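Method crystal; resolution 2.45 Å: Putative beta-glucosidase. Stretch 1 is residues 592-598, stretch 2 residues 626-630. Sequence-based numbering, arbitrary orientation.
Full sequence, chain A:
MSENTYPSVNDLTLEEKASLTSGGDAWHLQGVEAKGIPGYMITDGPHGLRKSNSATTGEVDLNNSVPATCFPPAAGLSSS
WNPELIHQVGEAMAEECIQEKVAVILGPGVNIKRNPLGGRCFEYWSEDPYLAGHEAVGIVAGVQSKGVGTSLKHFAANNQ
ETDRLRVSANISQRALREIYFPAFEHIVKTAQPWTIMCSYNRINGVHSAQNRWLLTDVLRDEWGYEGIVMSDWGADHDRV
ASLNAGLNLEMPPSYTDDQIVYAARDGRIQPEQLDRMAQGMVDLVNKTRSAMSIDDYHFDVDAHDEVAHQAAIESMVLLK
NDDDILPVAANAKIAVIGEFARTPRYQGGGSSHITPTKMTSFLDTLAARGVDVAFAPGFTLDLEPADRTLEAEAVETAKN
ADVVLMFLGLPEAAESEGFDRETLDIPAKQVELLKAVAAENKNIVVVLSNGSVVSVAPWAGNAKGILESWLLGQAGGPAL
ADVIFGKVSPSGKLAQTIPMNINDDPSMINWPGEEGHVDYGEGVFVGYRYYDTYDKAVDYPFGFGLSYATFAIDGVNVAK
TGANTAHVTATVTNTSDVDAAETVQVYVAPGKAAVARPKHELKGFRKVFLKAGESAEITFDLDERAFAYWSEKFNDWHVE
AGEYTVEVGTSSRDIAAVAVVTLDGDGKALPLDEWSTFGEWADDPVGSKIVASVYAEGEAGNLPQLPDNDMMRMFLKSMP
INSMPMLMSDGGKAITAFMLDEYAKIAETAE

Stretch 1 (592-598) KAAVARP
Stretch 2 626-630: AFAYW

Tyr-629 is the centre of this contact, and stretch 1 packs against one side of its aromatic ring without a single hydrogen bond crossing between the two segments. Stretch 1 has no regular secondary structure. Its backbone is largely extended, with phi/psi near -124/171 at Ala-593, -125/161 at Val-595 and -139/146 at Arg-597, but it bends at Ala-594 (-69/-14). Stretch 2 leaves a turn at Ala-626 (-70/-16), passes Phe-627 (-121/8) and runs as strand through Tyr-629 (-106/165) and Trp-630 (-82/126). The backbones stay well apart: the nearest CA atoms, those of Arg-597 and Tyr-629, are 8.1 Å from each other, so side chains must fill the gap.

The CA-to-CB bond of Tyr-629 points toward stretch 1, whereas those of its neighbours Ala-628 and Trp-630 point away, the alternation expected of a strand. With chi1 at 57° (p) and chi2 at 82°, its ring receives Val-595 over one face. Val-595 (chi1 -57°, m) places CG2 3.5 Å from the ring centroid, only 10° off the normal, a CH-pi contact in which a compact methyl meets the pi cloud. Ala-593 adds a small apolar contact, CB to Tyr-629 CE2 at 4.2 Å. The Tyr-629 hydroxyl is hydrogen-bonded elsewhere in the structure, so the ring can pack here while its polar end is satisfied.

Arg-597 suits its place by being both long and amphipathic. Its chi1 to chi3 are -53° (m), -161° (t) and 62° (p), with chi4 at -173°. The aliphatic CD of Arg-597 lies 3.7 Å from Tyr-629 CD2, and Tyr-629 CB sits over one guanidinium face. Beyond, Arg-597 NH1 comes within 3.6 Å of Phe-627 O, near the guanidinium plane, and NH2 within 3.9 Å of Ala-628 O: favourable electrostatics between cationic group and carbonyls, without hydrogen bonding.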

# COMPACT_ATOMS: atom_id res chain seq x y z
N LYS A 592 -24.16 8.99 -15.74
CA LYS A 592 -23.53 9.12 -17.05
C LYS A 592 -22.85 10.48 -17.16
O LYS A 592 -23.47 11.52 -16.94
CB LYS A 592 -24.56 8.93 -18.16
CG LYS A 592 -23.96 9.05 -19.56
CD LYS A 592 -22.90 7.98 -19.81
CE LYS A 592 -22.24 8.11 -21.18
NZ LYS A 592 -23.20 7.96 -22.32
N ALA A 593 -21.57 10.46 -17.53
CA ALA A 593 -20.75 11.67 -17.59
C ALA A 593 -20.15 11.83 -18.98
O ALA A 593 -20.23 10.93 -19.83
CB ALA A 593 -19.63 11.63 -16.53
N ALA A 594 -19.53 12.99 -19.20
CA ALA A 594 -18.88 13.27 -20.48
C ALA A 594 -17.64 12.42 -20.69
O ALA A 594 -17.13 12.37 -21.82
CB ALA A 594 -18.51 14.75 -20.57
N VAL A 595 -17.13 11.77 -19.65
CA VAL A 595 -16.00 10.86 -19.75
C VAL A 595 -16.39 9.51 -19.18
O VAL A 595 -17.36 9.38 -18.43
CB VAL A 595 -14.74 11.41 -19.04
CG1 VAL A 595 -14.37 12.77 -19.60
CG2 VAL A 595 -14.99 11.50 -17.53
N ALA A 596 -15.63 8.49 -19.57
CA ALA A 596 -15.81 7.15 -19.03
C ALA A 596 -15.36 7.11 -17.57
O ALA A 596 -14.29 7.61 -17.23
CB ALA A 596 -15.03 6.14 -19.86
N ARG A 597 -16.20 6.53 -16.72
CA ARG A 597 -15.93 6.44 -15.29
C ARG A 597 -16.33 5.06 -14.78
O ARG A 597 -17.30 4.47 -15.27
CB ARG A 597 -16.69 7.52 -14.51
CG ARG A 597 -16.46 8.94 -15.02
CD ARG A 597 -16.84 9.96 -13.96
NE ARG A 597 -16.01 9.81 -12.77
CZ ARG A 597 -16.20 10.46 -11.64
NH1 ARG A 597 -17.21 11.32 -11.54
NH2 ARG A 597 -15.40 10.26 -10.60
N PRO A 598 -15.60 4.53 -13.80
CA PRO A 598 -16.01 3.29 -13.14
C PRO A 598 -17.38 3.44 -12.49
O PRO A 598 -17.80 4.54 -12.13
CB PRO A 598 -14.93 3.05 -12.09
CG PRO A 598 -13.75 3.84 -12.58
CD PRO A 598 -14.32 5.04 -13.27
N ALA A 626 -14.51 13.98 -4.04
CA ALA A 626 -15.21 12.70 -4.01
C ALA A 626 -16.12 12.52 -5.22
O ALA A 626 -16.55 11.39 -5.48
CB ALA A 626 -16.02 12.55 -2.73
N PHE A 627 -16.43 13.60 -5.93
CA PHE A 627 -17.34 13.56 -7.07
C PHE A 627 -16.68 14.04 -8.36
O PHE A 627 -17.38 14.18 -9.38
CB PHE A 627 -18.58 14.42 -6.79
CG PHE A 627 -19.30 14.04 -5.53
CD1 PHE A 627 -20.22 13.00 -5.53
CD2 PHE A 627 -19.08 14.73 -4.36
CE1 PHE A 627 -20.88 12.65 -4.38
CE2 PHE A 627 -19.74 14.39 -3.20
CZ PHE A 627 -20.65 13.35 -3.21
N ALA A 628 -15.38 14.28 -8.37
CA ALA A 628 -14.71 14.93 -9.48
C ALA A 628 -13.81 13.96 -10.23
O ALA A 628 -13.07 13.19 -9.62
CB ALA A 628 -13.88 16.13 -9.00
N TYR A 629 -13.84 14.04 -11.55
CA TYR A 629 -12.88 13.35 -12.39
C TYR A 629 -11.89 14.37 -12.96
O TYR A 629 -12.13 15.57 -12.92
CB TYR A 629 -13.56 12.58 -13.53
CG TYR A 629 -14.44 13.41 -14.45
CD1 TYR A 629 -13.89 14.15 -15.50
CD2 TYR A 629 -15.82 13.46 -14.28
CE1 TYR A 629 -14.69 14.90 -16.35
CE2 TYR A 629 -16.63 14.21 -15.12
CZ TYR A 629 -16.06 14.93 -16.15
OH TYR A 629 -16.85 15.67 -16.99
N TRP A 630 -10.78 13.86 -13.48
CA TRP A 630 -9.84 14.72 -14.17
C TRP A 630 -10.31 14.93 -15.60
O TRP A 630 -10.54 13.96 -16.34
CB TRP A 630 -8.44 14.12 -14.15
CG TRP A 630 -7.43 15.06 -14.73
CD1 TRP A 630 -6.94 15.04 -16.00
CD2 TRP A 630 -6.83 16.17 -14.08
NE1 TRP A 630 -6.05 16.07 -16.17
CE2 TRP A 630 -5.97 16.78 -15.01
CE3 TRP A 630 -6.93 16.71 -12.79
CZ2 TRP A 630 -5.21 17.91 -14.69
CZ3 TRP A 630 -6.18 17.82 -12.48
CH2 TRP A 630 -5.33 18.41 -13.42